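Long-range contacts in pyroglutatmate porin OpdO (Pseudomonas aeruginosa, PDB 3SZV), which probably acts as an outer-membrane porin, a beta-barrel channel from a family of carboxylate channels that lets small solutes cross the membrane: residues 334-338 / 350-354; 299-303 / 387-391. One frame throughout, in Å; residues are numbered along the deposited sequence.

Contact 1. Residues 334-338 / 350-354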
# COMPACT_ATOMS: atom_id res chain seq x y z
N ARG A 334 -11.85 3.17 -13.84
CA ARG A 334 -10.57 3.23 -14.53
C ARG A 334 -10.41 2.04 -15.45
O ARG A 334 -11.06 1.01 -15.28
CB ARG A 334 -9.41 3.32 -13.53
CG ARG A 334 -9.37 2.17 -12.55
CD ARG A 334 -8.30 2.35 -11.49
NE ARG A 334 -8.46 1.33 -10.47
CZ ARG A 334 -7.91 1.38 -9.26
NH1 ARG A 334 -7.09 2.38 -8.94
NH2 ARG A 334 -8.14 0.42 -8.38
N TYR A 335 -9.55 2.20 -16.44
CA TYR A 335 -9.32 1.19 -17.44
C TYR A 335 -7.83 1.19 -17.75
O TYR A 335 -7.23 2.26 -17.94
CB TYR A 335 -10.12 1.51 -18.70
CG TYR A 335 -9.88 0.57 -19.86
CD1 TYR A 335 -9.00 0.90 -20.88
CD2 TYR A 335 -10.58 -0.63 -19.95
CE1 TYR A 335 -8.80 0.03 -21.97
CE2 TYR A 335 -10.38 -1.49 -21.03
CZ TYR A 335 -9.49 -1.15 -22.02
OH TYR A 335 -9.31 -2.02 -23.08
N VAL A 336 -7.24 0.00 -17.78
CA VAL A 336 -5.84 -0.14 -18.11
C VAL A 336 -5.71 -1.18 -19.21
O VAL A 336 -6.31 -2.25 -19.14
CB VAL A 336 -5.01 -0.58 -16.90
CG1 VAL A 336 -3.54 -0.69 -17.27
CG2 VAL A 336 -5.20 0.40 -15.74
N SER A 337 -4.96 -0.84 -20.26
CA SER A 337 -4.75 -1.75 -21.39
C SER A 337 -3.26 -2.01 -21.55
O SER A 337 -2.46 -1.08 -21.63
CB SER A 337 -5.32 -1.12 -22.66
OG SER A 337 -5.13 -1.95 -23.79
N GLY A 338 -2.89 -3.29 -21.57
CA GLY A 338 -1.50 -3.68 -21.70
C GLY A 338 -1.26 -4.49 -22.95
O GLY A 338 -2.10 -5.29 -23.38
N LYS A 350 -1.44 -9.64 -24.50
CA LYS A 350 -2.26 -8.46 -24.27
C LYS A 350 -3.29 -8.73 -23.19
O LYS A 350 -3.78 -9.85 -23.05
CB LYS A 350 -2.95 -8.01 -25.56
CG LYS A 350 -3.97 -9.00 -26.08
CD LYS A 350 -4.53 -8.54 -27.42
CE LYS A 350 -5.56 -9.52 -27.95
NZ LYS A 350 -6.16 -9.03 -29.23
N GLU A 351 -3.61 -7.69 -22.43
CA GLU A 351 -4.62 -7.80 -21.39
C GLU A 351 -5.25 -6.45 -21.15
O GLU A 351 -4.64 -5.41 -21.40
CB GLU A 351 -3.99 -8.31 -20.08
CG GLU A 351 -2.86 -7.43 -19.56
CD GLU A 351 -2.46 -7.77 -18.14
OE1 GLU A 351 -3.23 -8.48 -17.45
OE2 GLU A 351 -1.39 -7.31 -17.69
N TRP A 352 -6.47 -6.45 -20.65
CA TRP A 352 -7.04 -5.21 -20.16
C TRP A 352 -7.81 -5.46 -18.88
O TRP A 352 -8.25 -6.59 -18.61
CB TRP A 352 -7.91 -4.52 -21.22
CG TRP A 352 -9.12 -5.28 -21.69
CD1 TRP A 352 -9.21 -6.04 -22.83
CD2 TRP A 352 -10.42 -5.32 -21.08
NE1 TRP A 352 -10.47 -6.57 -22.95
CE2 TRP A 352 -11.24 -6.14 -21.90
CE3 TRP A 352 -10.97 -4.75 -19.93
CZ2 TRP A 352 -12.57 -6.40 -21.59
CZ3 TRP A 352 -12.30 -5.01 -19.63
CH2 TRP A 352 -13.09 -5.83 -20.46
N GLU A 353 -7.96 -4.40 -18.09
CA GLU A 353 -8.71 -4.49 -16.84
C GLU A 353 -9.52 -3.21 -16.65
O GLU A 353 -9.00 -2.11 -16.85
CB GLU A 353 -7.77 -4.71 -15.66
CG GLU A 353 -8.49 -4.73 -14.31
CD GLU A 353 -7.59 -5.06 -13.13
OE1 GLU A 353 -6.47 -5.60 -13.33
OE2 GLU A 353 -7.99 -4.75 -11.98
N ARG A 354 -10.78 -3.38 -16.29
CA ARG A 354 -11.62 -2.26 -15.91
C ARG A 354 -11.99 -2.39 -14.44
O ARG A 354 -12.28 -3.49 -13.97
CB ARG A 354 -12.91 -2.24 -16.74
CG ARG A 354 -13.83 -1.10 -16.35
CD ARG A 354 -15.29 -1.39 -16.65
NE ARG A 354 -15.74 -2.73 -16.24
CZ ARG A 354 -15.89 -3.15 -14.99
NH1 ARG A 354 -15.60 -2.37 -13.95
NH2 ARG A 354 -16.32 -4.39 -14.76
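Start at Arg334, whose carbonyl O receives a CA-H...O contact from Arg354 CA at 3.4 Å. Its side chain runs into the barrel interior, where NE donates a hydrogen bond to Asn355 OD1 and the guanidinium lies close to Arg316 and Arg375; such a cluster of arginines is consistent with the basic ladder along the pore in OprD-type channels. Tyr335 faces the other way and forms a non-hydrogen-bonded pair with Arg354. Its ring leans along the opposite strand to Trp352, bringing Tyr335 CE2 within 3.5 Å of Trp352 CE3 and Tyr335 OH within 3.4 Å of Trp352 CB; the two rings meet obliquely, planes at 33°. Next comes Val336, in a hydrogen-bonded pair with Glu353: Val336 N to Glu353 O and Glu353 N to Val336 O are both 2.9 Å. This is one rung of the antiparallel hairpin made by strands 329-343 and 346-361, two consecutive staves of the barrel wall; the axes of the two short segments approach to 4.7 Å, their directions 176° apart. Val336 and Glu351 pack on Phe305 of the loop folded inside the barrel. Ser337, on the Tyr335 face, pairs with Trp352 without hydrogen bonds, the CA atoms of the two residues 4.3 Å apart. At Gly338 the bonded pattern returns, with Gly338 N to Glu351 O at 2.8 Å and Glu351 N to Gly338 O at 3.0 Å.

Contact 2. Residues 299-303 / 387-391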
# COMPACT_ATOMS: atom_id res chain seq x y z
N PHE A 299 -0.82 -0.26 -11.31
CA PHE A 299 -1.27 -1.31 -10.40
C PHE A 299 -2.64 -0.92 -9.87
O PHE A 299 -2.81 0.14 -9.25
CB PHE A 299 -0.26 -1.47 -9.24
CG PHE A 299 -0.80 -2.17 -8.02
CD1 PHE A 299 -1.25 -3.48 -8.08
CD2 PHE A 299 -0.78 -1.53 -6.79
CE1 PHE A 299 -1.72 -4.13 -6.93
CE2 PHE A 299 -1.24 -2.17 -5.64
CZ PHE A 299 -1.71 -3.47 -5.71
N ILE A 300 -3.63 -1.77 -10.16
CA ILE A 300 -5.02 -1.47 -9.86
C ILE A 300 -5.68 -2.62 -9.08
O ILE A 300 -4.99 -3.25 -8.27
CB ILE A 300 -5.77 -1.04 -11.14
CG1 ILE A 300 -5.70 -2.10 -12.24
CG2 ILE A 300 -5.21 0.28 -11.64
CD1 ILE A 300 -6.71 -1.86 -13.36
N GLN A 301 -6.97 -2.88 -9.27
CA GLN A 301 -7.66 -3.78 -8.34
C GLN A 301 -7.10 -5.18 -8.36
O GLN A 301 -6.84 -5.78 -7.31
CB GLN A 301 -9.17 -3.81 -8.60
CG GLN A 301 -9.94 -4.70 -7.64
CD GLN A 301 -11.45 -4.55 -7.77
OE1 GLN A 301 -11.95 -3.48 -8.12
NE2 GLN A 301 -12.18 -5.62 -7.49
N ILE A 302 -6.90 -5.72 -9.55
CA ILE A 302 -6.40 -7.08 -9.68
C ILE A 302 -4.95 -7.10 -10.16
O ILE A 302 -4.05 -7.59 -9.46
CB ILE A 302 -7.28 -7.92 -10.62
CG1 ILE A 302 -8.71 -7.99 -10.07
CG2 ILE A 302 -6.70 -9.33 -10.80
CD1 ILE A 302 -9.69 -8.72 -10.96
N GLY A 303 -4.71 -6.52 -11.32
CA GLY A 303 -3.40 -6.64 -11.95
C GLY A 303 -2.41 -5.53 -11.68
O GLY A 303 -2.79 -4.39 -11.34
N LEU A 387 -11.35 -13.03 -15.78
CA LEU A 387 -11.95 -13.02 -14.46
C LEU A 387 -12.87 -11.82 -14.29
O LEU A 387 -12.63 -10.76 -14.85
CB LEU A 387 -10.84 -12.97 -13.41
CG LEU A 387 -11.21 -12.54 -11.99
CD1 LEU A 387 -12.00 -13.64 -11.30
CD2 LEU A 387 -9.95 -12.23 -11.19
N ASP A 388 -13.93 -12.00 -13.51
CA ASP A 388 -14.72 -10.88 -13.01
C ASP A 388 -14.73 -10.98 -11.50
O ASP A 388 -14.90 -12.07 -10.95
CB ASP A 388 -16.15 -10.88 -13.56
CG ASP A 388 -16.23 -10.34 -14.97
OD1 ASP A 388 -15.83 -11.08 -15.89
OD2 ASP A 388 -16.66 -9.18 -15.16
N GLU A 389 -14.55 -9.85 -10.83
CA GLU A 389 -14.44 -9.84 -9.39
C GLU A 389 -15.33 -8.75 -8.81
O GLU A 389 -15.36 -7.62 -9.31
CB GLU A 389 -12.98 -9.59 -8.99
CG GLU A 389 -12.72 -9.53 -7.50
CD GLU A 389 -11.26 -9.27 -7.21
OE1 GLU A 389 -10.44 -10.20 -7.38
OE2 GLU A 389 -10.92 -8.13 -6.84
N ASN A 390 -16.06 -9.10 -7.76
CA ASN A 390 -16.80 -8.10 -7.01
C ASN A 390 -16.36 -8.14 -5.56
O ASN A 390 -16.19 -9.23 -5.00
CB ASN A 390 -18.30 -8.32 -7.13
CG ASN A 390 -18.83 -7.94 -8.50
OD1 ASN A 390 -19.16 -6.78 -8.74
ND2 ASN A 390 -18.92 -8.92 -9.40
N ARG A 391 -16.14 -6.97 -4.98
CA ARG A 391 -15.90 -6.85 -3.54
C ARG A 391 -16.96 -5.94 -2.96
O ARG A 391 -17.34 -4.93 -3.55
CB ARG A 391 -14.52 -6.26 -3.26
CG ARG A 391 -13.36 -7.02 -3.88
CD ARG A 391 -12.01 -6.44 -3.52
NE ARG A 391 -10.95 -7.06 -4.31
CZ ARG A 391 -9.66 -7.08 -3.98
NH1 ARG A 391 -9.25 -6.52 -2.86
NH2 ARG A 391 -8.79 -7.67 -4.79
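This is a loop-to-wall contact inside the barrel: residues 299-303, part of the long loop between strands 271-281 and 311-320, fold inward and meet the start of the last strand, 387-399. As in porins generally, where a loop folded into the barrel narrows the channel, the contact probably holds this loop against the wall. No backbone pairing is involved, since the closest CA atoms, those of Ile302 and Glu389, are still 8.5 Å apart; side chains bridge the gap. The loop is tightly turned here, with Ile300 N hydrogen-bonded to Gly303 O at 3.0 Å, and Gln301 and Ile302 are the two residues that make the contact. On the strand, alternation sends Leu387, Glu389 and Arg391 toward the loop, while Asp388 and Asn390 point away.

Glu389 is the polar centre. Its OE2 accepts a nearly linear hydrogen bond from Gln301 NE2 at 2.9 Å, and the same oxygen is held by Arg391 NE at 2.7 Å and Arg391 NH2 at 3.0 Å in a salt bridge within the strand. Glu389 OE1 is engaged in turn by Arg36. Gln301 also lays its CG over one face of the Arg391 guanidinium. Beside this charged network sits a small apolar patch, where Ile302 CD1 touches Leu387 CD2 at 3.5 Å.

Between loop and strand the side chains pass over strand 371-381, with Ile302 resting on Ala377 and Val379 and Gln301 on Arg375 and Ala377. Strand 24-38, which pairs with 387-399 to close the barrel, flanks the contact through Arg36, in touch with Ile302 and Leu387.

How the contacts relate
Along the chain, contact 1 is nested within contact 2: loop segment 299-303 comes first, then the hairpin segments 334-338 and 350-354, and finally 387-391. Their centres lie about 11 Å apart on the same side of the barrel, and strands 329-343, 346-361, 371-381 and 387-399 follow one another in a single antiparallel sheet. Glu353 joins the two contacts directly: its OE2 is 2.8 Å from Ile302 N and its OE1 is 2.8 Å from Gly303 N, both probable hydrogen bonds. The inward loop is thus fastened to the channel wall at two places, on strands 346-361 and 387-399.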